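Local coordinates for protein probable enoyl-CoA hydratase/isomerase (Pseudomonas aeruginosa PAO1, PDB 5YLO) that probably acts as a Delta3,Delta2-enoyl-CoA isomerase of the crotonase family, moving double bonds of unsaturated fatty acyl-CoA thioesters so that they can enter beta-oxidation, at residues P6-V11 / V19-Q24; L29-L34 / Y83-A88; F124-A129 / E184-E189; F133-T138 / K162-L167. One frame throughout, in Å; residues are numbered along the deposited sequence. Where two conformers were deposited one is given.

Overall arrangement
The four contacts sample different parts of a crotonase-type subunit in a trimer. Contacts 1 and 3 belong to the same mixed sheet and take in its two outermost strands within the chain; their centres are 19 Å apart. Contact 2 adjoins contact 1 through a salt bridge, Arg22 NH2 to Asp30 OD2 at 2.9 Å, and lies across the centre of the chain from contact 3, 27 Å away between centres. In sequence both segments of contact 4 fall between those of contact 3 (centres 21 Å apart), and like contact 2 it touches a second subunit. A bound glycerol, probably from the crystallisation liquor, lies about 5 Å from the side chain of Trp85 in contact 2.

Contact 1 of 4, residues P6-V11 / V19-Q24; sequences PLQTRV and VLNRPQ
Leu7 and Leu20 meet with different first torsions: CG of Leu7 stands anti to the backbone N (chi1 -162°), whereas CG of Leu20 stands anti to the carbonyl carbon (chi1 -85°). The two side chains cross obliquely, with Leu7 CD1 3.9 Å from Leu20 CD1. Both also touch Leu37 of helix 31-46, which packs on this face of the sheet, so branched aliphatic residues suit both positions.

The strands form a beta hairpin. Leu7 and Leu20 are its antiparallel non-hydrogen-bonded pair, and the neighbouring Gln8 and Val19 are the hydrogen-bonded one. Gln8 N donates to Val19 O at 3.1 Å, and Val19 N returns a nearly straight bond to Gln8 O (3.0 Å, 170° at the hydrogen). Both donors lie in the plane of the carbonyl they meet. On this second face Gln8 and Val19 lie side by side and point the same way, with Gln8 OE1 4.1 Å from Val19 CG2. Gln8 is partly exposed, and it is the amide oxygen that comes alongside the valine methyl.

The ladder frays where strand 15-20 ends: Asn21 N reaches Pro6 O only weakly, at 3.4 Å. Beside it the Asn21 amide oxygen OD1 packs 3.8 Å from Gln8 CB. Pro6 meets Asn21 through its carbonyl, so the N-H that proline lacks is not needed for that bond, while its ring touches Ala36 of helix 31-46.

The chemistry is therefore divided: backbone amides set the register, leucine methyls meet helix 31-46 on one face, and the other pairs Gln8 with Val19.

Contact 2 of 4, residues L29-L34 / Y83-A88; sequences LDIPTL and YGWTEA
Leu34 reaches from helix 31-46 to Trp85 and Ala88 of helix 85-97, making its contacts through CB and CD1. Its CB starts 4.1 Å from Ala88 CB, where a small methyl lets the two helices come near. CG then stands anti to the carbonyl carbon (chi1 -62°), and CD1 continues the chain in extended form (chi2 174°). At the tip, Leu34 CD1 touches Ala88 CB at 3.8 Å and rests over one face of the indole. This is a CH-pi contact, Leu34 CD1 being 3.7 Å from the centroid of the five-membered ring of Trp85 and 26° off its normal. The two side chains cross at about a right angle.

At the indole edge, Trp85 NE1 donates a weak hydrogen bond of 3.3 Å to Leu29 O. Ile31 comes in obliquely; Ile31 CD1 lies 3.5 Å from Tyr83 CE1 and 3.7 Å from Trp85 N, just after Gly84, the N-cap residue. The Tyr83 ring carries Trp85 CB over one face, and its hydroxyl bonds Glu70, which also accepts from Ile31 N. Asp30 caps helix 31-46, its OD1 accepting from Thr33 N at 3.1 Å.

The contact thus joins the starts of two helices by dispersion and CH-pi packing, and the single weak polar bond across it may help orient the indole of Trp85, whose side chain lies about 5 Å from a bound glycerol.

Contact 3 of 4, residues F124-A129 / E184-E189; sequences FRIAAA and EVVADE
Ile126 and Glu184 are paired on adjacent parallel strands of the crotonase-fold sheet, 124-128 and 184-186, whose axes run 27° apart. Their side chains lie side by side and point the same way. The Glu184 chain is extended beyond CG, so its aliphatic part accompanies the isoleucine, and OE1 ends 3.9 Å from Ile126 CD1. A glutamate suits this border position: its methylenes pack while its carboxylate extends toward Arg163 of a neighbouring subunit, with which it forms a long, weak ion pair.

Two residues further on, Val186 crosses the other branch of Ile126 at a slant. Its CG2, set between the backbone N and the carbonyl carbon (CG1 at chi1 -60°), meets Ile126 CG2 at 4.2 Å. Both residues also lean on Leu191 of helix 191-204, which covers this face, and beta-branched chains fit the extended backbone well. The reverse face carries Ala127 and Val185. Here Val185 CG1 sits 3.8 Å from Ala127 O, and Val185 turns to Ala173 and Leu177 of helix 173-179. The small Ala127 packs against Val107 of the next strand.

The backbone ladder sets the register. Ala127 N donates to Glu184 O at 2.9 Å, the donor tilted 21° from the carbonyl plane, and Val186 N donates to Ala127 O at 3.0 Å. Glu184 N reaches Arg125 O only weakly. Arg125 itself turns its guanidinium away, to the carbonyls of Ala119, Cys122 and Leu181. Where the strands finish, Ala128 CA approaches Val186 O to 3.2 Å in a CA-H...O contact, and Ala129 N makes a weak bond of 3.1 Å to that same Val186 O.

Contact 4 of 4, residues F133-T138 / K162-L167; sequences FKAGYT and KRLLFL
Leu164 opens the contact with Ala135, where the loop after strand 132-134 of this crotonase fold docks on the last turn of helix 158-166. CG of Leu164 stands anti to the backbone N (chi1 -180°) and packs 3.9 Å from Ala135 CB, a small methyl that fits against the leucine branch. A water lies 3.3 Å from Ala135 N, from which it accepts, and 3.3 Å from Leu164 O, to which it can donate.

Leu165 takes part with its side chain and its carbonyl. Its CD2 also touches Ala135 CB, and lies 3.7 Å from Gly136 CA; positive phi favours glycine there, and a CB would clash with Leu165 O. Leu165 O accepts a nearly straight bond from Tyr137 N (2.8 Å, 169° at the hydrogen), the donor lying in the carbonyl plane, so a loop amide satisfies a carbonyl of the final turn. Leu164 and Leu165 both continue into Leu152 of helix 146-156.

The side chain of Phe166 starts away from this contact, and its ring meets Phe210 of a second subunit; its carbonyl is used here. Leu167 leaves the helix. Beside it Tyr137 presents its ring edge, CD2 lying 3.4 Å from Phe166 O near the ring plane.

Contact 1 of 4, residues P6-V11 / V19-Q24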
loop_
_atom_site.group_PDB
_atom_site.type_symbol
_atom_site.label_atom_id
_atom_site.label_comp_id
_atom_site.label_asym_id
_atom_site.label_seq_id
_atom_site.Cartn_x
_atom_site.Cartn_y
_atom_site.Cartn_z
ATOM N N PRO A 6 -29.533 22.761 -3.881
ATOM C CA PRO A 6 -28.775 21.989 -2.885
ATOM C C PRO A 6 -27.296 21.919 -3.204
ATOM O O PRO A 6 -26.478 21.741 -2.292
ATOM C CB PRO A 6 -29.427 20.604 -2.947
ATOM C CG PRO A 6 -29.935 20.515 -4.361
ATOM C CD PRO A 6 -30.404 21.905 -4.703
ATOM N N LEU A 7 -26.933 22.077 -4.472
ATOM C CA LEU A 7 -25.556 21.974 -4.932
ATOM C C LEU A 7 -25.293 23.124 -5.889
ATOM O O LEU A 7 -25.948 23.226 -6.931
ATOM C CB LEU A 7 -25.327 20.630 -5.624
ATOM C CG LEU A 7 -23.894 20.141 -5.800
ATOM C CD1 LEU A 7 -23.409 19.442 -4.539
ATOM C CD2 LEU A 7 -23.811 19.223 -7.003
ATOM N N GLN A 8 -24.352 23.995 -5.534
ATOM C CA GLN A 8 -23.991 25.121 -6.385
ATOM C C GLN A 8 -22.973 24.650 -7.415
ATOM O O GLN A 8 -21.910 24.133 -7.055
ATOM C CB GLN A 8 -23.430 26.281 -5.563
ATOM C CG GLN A 8 -23.489 27.624 -6.287
ATOM C CD GLN A 8 -22.143 28.327 -6.356
ATOM O OE1 GLN A 8 -21.127 27.804 -5.898
ATOM N NE2 GLN A 8 -22.133 29.524 -6.935
ATOM N N THR A 9 -23.295 24.830 -8.692
ATOM C CA THR A 9 -22.481 24.323 -9.785
ATOM C C THR A 9 -22.051 25.474 -10.683
ATOM O O THR A 9 -22.878 26.306 -11.068
ATOM C CB THR A 9 -23.254 23.285 -10.601
ATOM O OG1 THR A 9 -23.615 22.183 -9.758
ATOM C CG2 THR A 9 -22.405 22.787 -11.753
ATOM N N ARG A 10 -20.762 25.514 -11.014
ATOM C CA ARG A 10 -20.247 26.484 -11.968
ATOM C C ARG A 10 -19.141 25.819 -12.778
ATOM O O ARG A 10 -18.367 25.021 -12.244
ATOM C CB ARG A 10 -19.742 27.755 -11.261
ATOM C CG ARG A 10 -18.372 27.639 -10.608
ATOM C CD ARG A 10 -18.276 28.459 -9.325
ATOM N NE ARG A 10 -16.887 28.643 -8.907
ATOM C CZ ARG A 10 -16.501 28.847 -7.652
ATOM N NH1 ARG A 10 -17.396 28.880 -6.675
ATOM N NH2 ARG A 10 -15.213 29.007 -7.371
ATOM N N VAL A 11 -19.092 26.129 -14.072
ATOM C CA VAL A 11 -18.126 25.537 -14.994
ATOM C C VAL A 11 -17.338 26.669 -15.637
ATOM O O VAL A 11 -17.899 27.478 -16.387
ATOM C CB VAL A 11 -18.803 24.665 -16.060
ATOM C CG1 VAL A 11 -17.762 24.101 -17.013
ATOM C CG2 VAL A 11 -19.593 23.542 -15.405
ATOM N N VAL A 19 -19.980 22.428 -5.491
ATOM C CA VAL A 19 -19.838 22.825 -4.097
ATOM C C VAL A 19 -21.095 22.411 -3.348
ATOM O O VAL A 19 -22.206 22.809 -3.717
ATOM C CB VAL A 19 -19.591 24.334 -3.958
ATOM C CG1 VAL A 19 -19.262 24.684 -2.514
ATOM C CG2 VAL A 19 -18.478 24.782 -4.894
ATOM N N LEU A 20 -20.920 21.605 -2.302
ATOM C CA LEU A 20 -21.998 21.379 -1.349
ATOM C C LEU A 20 -22.434 22.718 -0.770
ATOM O O LEU A 20 -21.596 23.542 -0.393
ATOM C CB LEU A 20 -21.539 20.437 -0.233
ATOM C CG LEU A 20 -21.621 18.922 -0.441
ATOM C CD1 LEU A 20 -20.940 18.479 -1.727
ATOM C CD2 LEU A 20 -21.010 18.203 0.751
ATOM N N ASN A 21 -23.744 22.951 -0.715
ATOM C CA ASN A 21 -24.269 24.254 -0.318
ATOM C C ASN A 21 -25.387 24.090 0.710
ATOM O O ASN A 21 -26.547 24.423 0.470
ATOM C CB ASN A 21 -24.763 25.048 -1.520
ATOM C CG ASN A 21 -24.899 26.526 -1.220
ATOM O OD1 ASN A 21 -24.974 27.336 -2.265
ATOM N ND2 ASN A 21 -24.934 26.936 -0.059
ATOM N N ARG A 22 -25.025 23.576 1.879
ATOM C CA ARG A 22 -25.859 23.658 3.076
ATOM C C ARG A 22 -24.956 24.062 4.232
ATOM O O ARG A 22 -24.729 23.285 5.167
ATOM C CB ARG A 22 -26.583 22.339 3.353
ATOM C CG ARG A 22 -27.645 21.995 2.315
ATOM C CD ARG A 22 -28.847 21.332 2.962
ATOM N NE ARG A 22 -28.512 20.032 3.532
ATOM C CZ ARG A 22 -29.140 19.490 4.570
ATOM N NH1 ARG A 22 -30.131 20.145 5.162
ATOM N NH2 ARG A 22 -28.771 18.300 5.023
ATOM N N PRO A 23 -24.418 25.286 4.196
ATOM C CA PRO A 23 -23.410 25.667 5.198
ATOM C C PRO A 23 -23.952 25.688 6.612
ATOM O O PRO A 23 -23.190 25.457 7.559
ATOM C CB PRO A 23 -22.968 27.067 4.743
ATOM C CG PRO A 23 -23.525 27.242 3.355
ATOM C CD PRO A 23 -24.757 26.406 3.305
ATOM N N GLN A 24 -25.249 25.953 6.788
ATOM C CA GLN A 24 -25.822 25.960 8.130
ATOM C C GLN A 24 -25.767 24.576 8.760
ATOM O O GLN A 24 -25.576 24.445 9.974
ATOM C CB GLN A 24 -27.262 26.469 8.086
ATOM C CG GLN A 24 -27.396 27.922 7.674
ATOM C CD GLN A 24 -28.579 28.595 8.335
ATOM O OE1 GLN A 24 -29.039 28.167 9.393
ATOM N NE2 GLN A 24 -29.080 29.655 7.714
#

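Contact 2 of 4, residues L29-L34 / Y83-A88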
loop_
_atom_site.group_PDB
_atom_site.type_symbol
_atom_site.label_atom_id
_atom_site.label_comp_id
_atom_site.label_asym_id
_atom_site.label_seq_id
_atom_site.Cartn_x
_atom_site.Cartn_y
_atom_site.Cartn_z
ATOM N N LEU A 29 -24.891 15.543 4.525
ATOM C CA LEU A 29 -25.373 14.796 3.369
ATOM C C LEU A 29 -26.791 14.293 3.622
ATOM O O LEU A 29 -27.034 13.557 4.586
ATOM C CB LEU A 29 -24.437 13.625 3.068
ATOM C CG LEU A 29 -23.025 13.970 2.590
ATOM C CD1 LEU A 29 -22.137 12.730 2.520
ATOM C CD2 LEU A 29 -23.068 14.677 1.244
ATOM N N ASP A 30 -27.725 14.690 2.761
ATOM C CA ASP A 30 -29.071 14.144 2.760
ATOM C C ASP A 30 -29.399 13.684 1.348
ATOM O O ASP A 30 -28.643 13.921 0.400
ATOM C CB ASP A 30 -30.107 15.160 3.262
ATOM C CG ASP A 30 -30.029 16.494 2.540
ATOM O OD1 ASP A 30 -29.310 16.603 1.527
ATOM O OD2 ASP A 30 -30.710 17.440 2.990
ATOM N N ILE A 31 -30.540 13.007 1.210
ATOM C CA ILE A 31 -30.918 12.453 -0.096
ATOM C C ILE A 31 -30.957 13.525 -1.176
ATOM O O ILE A 31 -30.436 13.281 -2.279
ATOM C CB ILE A 31 -32.218 11.648 0.022
ATOM C CG1 ILE A 31 -32.051 10.543 1.064
ATOM C CG2 ILE A 31 -32.556 11.000 -1.305
ATOM C CD1 ILE A 31 -33.167 9.514 1.088
ATOM N N PRO A 32 -31.515 14.733 -0.956
ATOM C CA PRO A 32 -31.452 15.745 -2.027
ATOM C C PRO A 32 -30.035 16.089 -2.449
ATOM O O PRO A 32 -29.777 16.231 -3.649
ATOM C CB PRO A 32 -32.170 16.948 -1.412
ATOM C CG PRO A 32 -33.092 16.371 -0.425
ATOM C CD PRO A 32 -32.350 15.202 0.170
ATOM N N THR A 33 -29.111 16.236 -1.496
ATOM C CA THR A 33 -27.722 16.512 -1.846
ATOM C C THR A 33 -27.096 15.323 -2.566
ATOM O O THR A 33 -26.453 15.485 -3.611
ATOM C CB THR A 33 -26.924 16.855 -0.587
ATOM O OG1 THR A 33 -27.716 17.692 0.265
ATOM C CG2 THR A 33 -25.642 17.587 -0.945
ATOM N N LEU A 34 -27.279 14.118 -2.018
ATOM C CA LEU A 34 -26.745 12.916 -2.648
ATOM C C LEU A 34 -27.199 12.811 -4.096
ATOM O O LEU A 34 -26.376 12.661 -5.002
ATOM C CB LEU A 34 -27.167 11.674 -1.862
ATOM C CG LEU A 34 -26.675 11.556 -0.419
ATOM C CD1 LEU A 34 -27.303 10.351 0.267
ATOM C CD2 LEU A 34 -25.157 11.476 -0.367
ATOM N N TYR A 83 -36.713 4.627 4.101
ATOM C CA TYR A 83 -35.652 5.617 3.982
ATOM C C TYR A 83 -34.520 5.061 3.128
ATOM O O TYR A 83 -33.905 4.049 3.479
ATOM C CB TYR A 83 -35.147 5.995 5.373
ATOM C CG TYR A 83 -34.194 7.166 5.409
ATOM C CD1 TYR A 83 -34.303 8.210 4.501
ATOM C CD2 TYR A 83 -33.180 7.225 6.356
ATOM C CE1 TYR A 83 -33.429 9.282 4.539
ATOM C CE2 TYR A 83 -32.302 8.288 6.400
ATOM C CZ TYR A 83 -32.432 9.314 5.490
ATOM O OH TYR A 83 -31.558 10.375 5.531
ATOM N N GLY A 84 -34.251 5.715 2.001
ATOM C CA GLY A 84 -33.283 5.196 1.057
ATOM C C GLY A 84 -31.969 5.946 1.023
ATOM O O GLY A 84 -31.384 6.125 -0.049
ATOM N N TRP A 85 -31.486 6.379 2.190
ATOM C CA TRP A 85 -30.255 7.163 2.230
ATOM C C TRP A 85 -29.046 6.315 1.858
ATOM O O TRP A 85 -28.222 6.723 1.030
ATOM C CB TRP A 85 -30.066 7.785 3.614
ATOM C CG TRP A 85 -28.836 8.635 3.701
ATOM C CD1 TRP A 85 -28.751 9.979 3.477
ATOM C CD2 TRP A 85 -27.510 8.196 4.016
ATOM N NE1 TRP A 85 -27.454 10.404 3.640
ATOM C CE2 TRP A 85 -26.673 9.327 3.970
ATOM C CE3 TRP A 85 -26.950 6.955 4.336
ATOM C CZ2 TRP A 85 -25.306 9.255 4.230
ATOM C CZ3 TRP A 85 -25.594 6.884 4.593
ATOM C CH2 TRP A 85 -24.787 8.028 4.541
ATOM N N THR A 86 -28.912 5.136 2.477
ATOM C CA THR A 86 -27.773 4.269 2.187
ATOM C C THR A 86 -27.699 3.941 0.703
ATOM O O THR A 86 -26.614 3.945 0.110
ATOM C CB THR A 86 -27.863 2.987 3.020
ATOM O OG1 THR A 86 -27.691 3.301 4.409
ATOM C CG2 THR A 86 -26.792 1.990 2.596
ATOM N N GLU A 87 -28.851 3.684 0.080
ATOM C CA GLU A 87 -28.876 3.359 -1.341
ATOM C C GLU A 87 -28.410 4.541 -2.184
ATOM O O GLU A 87 -27.674 4.365 -3.162
ATOM C CB GLU A 87 -30.284 2.921 -1.753
ATOM C CG GLU A 87 -30.740 1.584 -1.156
ATOM C CD GLU A 87 -30.906 1.624 0.357
ATOM O OE1 GLU A 87 -31.402 2.646 0.874
ATOM O OE2 GLU A 87 -30.525 0.643 1.030
ATOM N N ALA A 88 -28.819 5.756 -1.814
ATOM C CA ALA A 88 -28.411 6.937 -2.568
ATOM C C ALA A 88 -26.933 7.243 -2.365
ATOM O O ALA A 88 -26.252 7.689 -3.296
ATOM C CB ALA A 88 -29.267 8.138 -2.167
#

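Contact 3 of 4, residues F124-A129 / E184-E189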
loop_
_atom_site.group_PDB
_atom_site.type_symbol
_atom_site.label_atom_id
_atom_site.label_comp_id
_atom_site.label_asym_id
_atom_site.label_seq_id
_atom_site.Cartn_x
_atom_site.Cartn_y
_atom_site.Cartn_z
ATOM N N PHE A 124 -7.693 13.355 -6.160
ATOM C CA PHE A 124 -6.759 14.192 -5.429
ATOM C C PHE A 124 -7.472 14.870 -4.271
ATOM O O PHE A 124 -8.690 15.065 -4.299
ATOM C CB PHE A 124 -6.129 15.241 -6.349
ATOM C CG PHE A 124 -5.430 14.654 -7.541
ATOM C CD1 PHE A 124 -4.120 14.215 -7.443
ATOM C CD2 PHE A 124 -6.080 14.539 -8.759
ATOM C CE1 PHE A 124 -3.473 13.673 -8.538
ATOM C CE2 PHE A 124 -5.436 13.999 -9.857
ATOM C CZ PHE A 124 -4.130 13.566 -9.746
ATOM N N ARG A 125 -6.699 15.223 -3.246
ATOM C CA ARG A 125 -7.227 15.915 -2.076
ATOM C C ARG A 125 -6.274 17.031 -1.685
ATOM O O ARG A 125 -5.114 16.772 -1.347
ATOM C CB ARG A 125 -7.440 14.950 -0.905
ATOM C CG ARG A 125 -8.799 14.272 -0.913
ATOM C CD ARG A 125 -8.803 13.011 -0.065
ATOM N NE ARG A 125 -7.757 12.079 -0.476
ATOM C CZ ARG A 125 -7.839 11.284 -1.537
ATOM N NH1 ARG A 125 -8.919 11.308 -2.306
ATOM N NH2 ARG A 125 -6.835 10.469 -1.836
ATOM N N ILE A 126 -6.759 18.266 -1.748
ATOM C CA ILE A 126 -6.056 19.435 -1.236
ATOM C C ILE A 126 -6.865 19.977 -0.071
ATOM O O ILE A 126 -8.060 20.263 -0.220
ATOM C CB ILE A 126 -5.864 20.507 -2.321
ATOM C CG1 ILE A 126 -5.170 19.911 -3.545
ATOM C CG2 ILE A 126 -5.062 21.679 -1.768
ATOM C CD1 ILE A 126 -5.052 20.875 -4.703
ATOM N N ALA A 127 -6.227 20.112 1.085
ATOM C CA ALA A 127 -6.922 20.469 2.310
ATOM C C ALA A 127 -6.408 21.793 2.852
ATOM O O ALA A 127 -5.219 22.108 2.736
ATOM C CB ALA A 127 -6.758 19.379 3.373
ATOM N N ALA A 128 -7.318 22.566 3.438
ATOM C CA ALA A 128 -6.926 23.742 4.192
ATOM C C ALA A 128 -6.356 23.328 5.546
ATOM O O ALA A 128 -6.627 22.238 6.055
ATOM C CB ALA A 128 -8.120 24.675 4.385
ATOM N N ALA A 129 -5.553 24.220 6.131
ATOM C CA ALA A 129 -4.923 23.908 7.409
ATOM C C ALA A 129 -5.955 23.708 8.511
ATOM O O ALA A 129 -5.726 22.927 9.442
ATOM C CB ALA A 129 -3.936 25.012 7.794
ATOM N N GLU A 184 -1.961 17.331 -0.402
ATOM C CA GLU A 184 -1.441 18.687 -0.347
ATOM C C GLU A 184 -2.212 19.478 0.697
ATOM O O GLU A 184 -3.416 19.279 0.882
ATOM C CB GLU A 184 -1.538 19.361 -1.721
ATOM C CG GLU A 184 -0.917 20.738 -1.806
ATOM C CD GLU A 184 -0.953 21.293 -3.215
ATOM O OE1 GLU A 184 -1.167 20.506 -4.162
ATOM O OE2 GLU A 184 -0.771 22.517 -3.372
ATOM N N VAL A 185 -1.508 20.377 1.381
ATOM C CA VAL A 185 -2.097 21.229 2.408
ATOM C C VAL A 185 -1.690 22.670 2.132
ATOM O O VAL A 185 -0.501 22.962 1.960
ATOM C CB VAL A 185 -1.666 20.809 3.826
ATOM C CG1 VAL A 185 -2.119 21.844 4.846
ATOM C CG2 VAL A 185 -2.237 19.447 4.166
ATOM N N VAL A 186 -2.678 23.563 2.087
ATOM C CA VAL A 186 -2.448 24.985 1.877
ATOM C C VAL A 186 -3.225 25.762 2.931
ATOM O O VAL A 186 -4.106 25.229 3.609
ATOM C CB VAL A 186 -2.861 25.446 0.462
ATOM C CG1 VAL A 186 -2.071 24.699 -0.600
ATOM C CG2 VAL A 186 -4.351 25.244 0.259
ATOM N N ALA A 187 -2.881 27.040 3.066
ATOM C CA ALA A 187 -3.634 27.924 3.942
ATOM C C ALA A 187 -5.049 28.115 3.405
ATOM O O ALA A 187 -5.282 28.112 2.193
ATOM C CB ALA A 187 -2.928 29.272 4.075
ATOM N N ASP A 188 -5.998 28.274 4.333
ATOM C CA ASP A 188 -7.404 28.394 3.958
ATOM C C ASP A 188 -7.637 29.574 3.028
ATOM O O ASP A 188 -8.528 29.525 2.171
ATOM C CB ASP A 188 -8.272 28.542 5.207
ATOM C CG ASP A 188 -7.704 27.812 6.406
ATOM O OD1 ASP A 188 -6.557 27.324 6.333
ATOM O OD2 ASP A 188 -8.403 27.742 7.435
ATOM N N GLU A 189 -6.850 30.640 3.184
ATOM C CA GLU A 189 -7.011 31.815 2.337
ATOM C C GLU A 189 -6.648 31.513 0.889
ATOM O O GLU A 189 -7.208 32.122 -0.029
ATOM C CB GLU A 189 -6.150 32.959 2.867
ATOM C CG GLU A 189 -5.748 32.811 4.327
ATOM C CD GLU A 189 -4.285 33.138 4.562
ATOM O OE1 GLU A 189 -3.525 33.214 3.573
ATOM O OE2 GLU A 189 -3.892 33.319 5.734
#

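Contact 4 of 4, residues F133-T138 / K162-L167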
loop_
_atom_site.group_PDB
_atom_site.type_symbol
_atom_site.label_atom_id
_atom_site.label_comp_id
_atom_site.label_asym_id
_atom_site.label_seq_id
_atom_site.Cartn_x
_atom_site.Cartn_y
_atom_site.Cartn_z
ATOM N N PHE A 133 -10.385 15.755 10.352
ATOM C CA PHE A 133 -10.895 14.513 9.785
ATOM C C PHE A 133 -11.318 13.557 10.889
ATOM O O PHE A 133 -10.556 13.309 11.828
ATOM C CB PHE A 133 -9.844 13.860 8.883
ATOM C CG PHE A 133 -9.490 14.686 7.680
ATOM C CD1 PHE A 133 -8.504 15.658 7.753
ATOM C CD2 PHE A 133 -10.153 14.499 6.478
ATOM C CE1 PHE A 133 -8.181 16.424 6.645
ATOM C CE2 PHE A 133 -9.836 15.260 5.367
ATOM C CZ PHE A 133 -8.849 16.225 5.450
ATOM N N LYS A 134 -12.528 13.015 10.761
ATOM C CA LYS A 134 -13.092 12.076 11.721
ATOM C C LYS A 134 -13.668 10.879 10.981
ATOM O O LYS A 134 -14.243 11.026 9.898
ATOM C CB LYS A 134 -14.188 12.736 12.572
ATOM C CG LYS A 134 -13.696 13.440 13.829
ATOM C CD LYS A 134 -14.856 14.102 14.559
ATOM C CE LYS A 134 -14.569 14.285 16.040
ATOM N NZ LYS A 134 -15.745 14.876 16.738
ATOM N N ALA A 135 -13.521 9.696 11.573
ATOM C CA ALA A 135 -14.024 8.474 10.960
ATOM C C ALA A 135 -14.307 7.443 12.040
ATOM O O ALA A 135 -13.632 7.402 13.071
ATOM C CB ALA A 135 -13.032 7.893 9.950
ATOM N N GLY A 136 -15.298 6.603 11.783
ATOM C CA GLY A 136 -15.575 5.501 12.685
ATOM C C GLY A 136 -16.074 6.004 14.018
ATOM O O GLY A 136 -17.084 6.708 14.100
ATOM N N TYR A 137 -15.355 5.658 15.083
ATOM C CA TYR A 137 -15.733 6.076 16.428
ATOM C C TYR A 137 -15.478 7.570 16.603
ATOM O O TYR A 137 -14.352 8.039 16.414
ATOM C CB TYR A 137 -14.949 5.262 17.453
ATOM C CG TYR A 137 -15.292 5.542 18.904
ATOM C CD1 TYR A 137 -16.611 5.677 19.318
ATOM C CD2 TYR A 137 -14.292 5.637 19.866
ATOM C CE1 TYR A 137 -16.922 5.921 20.644
ATOM C CE2 TYR A 137 -14.594 5.879 21.192
ATOM C CZ TYR A 137 -15.910 6.019 21.577
ATOM O OH TYR A 137 -16.216 6.260 22.897
ATOM N N THR A 138 -16.526 8.318 16.961
ATOM C CA THR A 138 -16.417 9.752 17.197
ATOM C C THR A 138 -16.343 10.105 18.679
ATOM O O THR A 138 -15.855 11.189 19.024
ATOM C CB THR A 138 -17.605 10.480 16.548
ATOM O OG1 THR A 138 -17.682 10.113 15.168
ATOM C CG2 THR A 138 -17.446 11.992 16.637
ATOM N N LYS A 162 -6.736 1.919 11.166
ATOM C CA LYS A 162 -7.420 1.458 12.368
ATOM C C LYS A 162 -7.279 2.446 13.519
ATOM O O LYS A 162 -8.156 2.503 14.387
ATOM C CB LYS A 162 -6.898 0.080 12.777
ATOM C CG LYS A 162 -7.204 -1.013 11.766
ATOM C CD LYS A 162 -6.563 -2.332 12.157
ATOM C CE LYS A 162 -6.787 -3.385 11.089
ATOM N NZ LYS A 162 -6.053 -4.638 11.406
ATOM N N ARG A 163 -6.196 3.228 13.546
ATOM C CA ARG A 163 -6.095 4.297 14.534
ATOM C C ARG A 163 -7.178 5.344 14.313
ATOM O O ARG A 163 -7.816 5.801 15.268
ATOM C CB ARG A 163 -4.711 4.946 14.483
ATOM C CG ARG A 163 -3.599 4.115 15.098
ATOM C CD ARG A 163 -2.293 4.891 15.188
ATOM N NE ARG A 163 -1.206 4.048 15.678
ATOM C CZ ARG A 163 -0.893 3.900 16.962
ATOM N NH1 ARG A 163 -1.583 4.543 17.894
ATOM N NH2 ARG A 163 0.111 3.109 17.314
ATOM N N LEU A 164 -7.408 5.722 13.055
ATOM C CA LEU A 164 -8.403 6.745 12.754
ATOM C C LEU A 164 -9.818 6.238 13.006
ATOM O O LEU A 164 -10.680 6.993 13.468
ATOM C CB LEU A 164 -8.247 7.207 11.306
ATOM C CG LEU A 164 -9.222 8.284 10.833
ATOM C CD1 LEU A 164 -9.142 9.497 11.745
ATOM C CD2 LEU A 164 -8.933 8.669 9.390
ATOM N N LEU A 165 -10.075 4.964 12.711
ATOM C CA LEU A 165 -11.423 4.428 12.873
ATOM C C LEU A 165 -11.730 4.082 14.327
ATOM O O LEU A 165 -12.834 4.363 14.809
ATOM C CB LEU A 165 -11.608 3.198 11.984
ATOM C CG LEU A 165 -11.814 3.467 10.492
ATOM C CD1 LEU A 165 -11.557 2.209 9.673
ATOM C CD2 LEU A 165 -13.218 3.996 10.234
ATOM N N PHE A 166 -10.782 3.478 15.042
ATOM C CA PHE A 166 -11.070 2.987 16.385
ATOM C C PHE A 166 -10.903 4.051 17.460
ATOM O O PHE A 166 -11.621 4.017 18.466
ATOM C CB PHE A 166 -10.183 1.782 16.715
ATOM C CG PHE A 166 -10.439 0.579 15.846
ATOM C CD1 PHE A 166 -11.568 0.508 15.044
ATOM C CD2 PHE A 166 -9.553 -0.486 15.838
ATOM C CE1 PHE A 166 -11.803 -0.596 14.246
ATOM C CE2 PHE A 166 -9.784 -1.595 15.043
ATOM C CZ PHE A 166 -10.910 -1.649 14.246
ATOM N N LEU A 167 -9.983 4.993 17.281
ATOM C CA LEU A 167 -9.854 6.098 18.216
ATOM C C LEU A 167 -10.816 7.218 17.843
ATOM O O LEU A 167 -11.134 7.428 16.670
ATOM C CB LEU A 167 -8.423 6.630 18.236
ATOM C CG LEU A 167 -7.336 5.601 18.537
ATOM C CD1 LEU A 167 -5.984 6.283 18.632
ATOM C CD2 LEU A 167 -7.663 4.850 19.816
HETATM O O HOH W 1 -11.712 9.982 14.313
#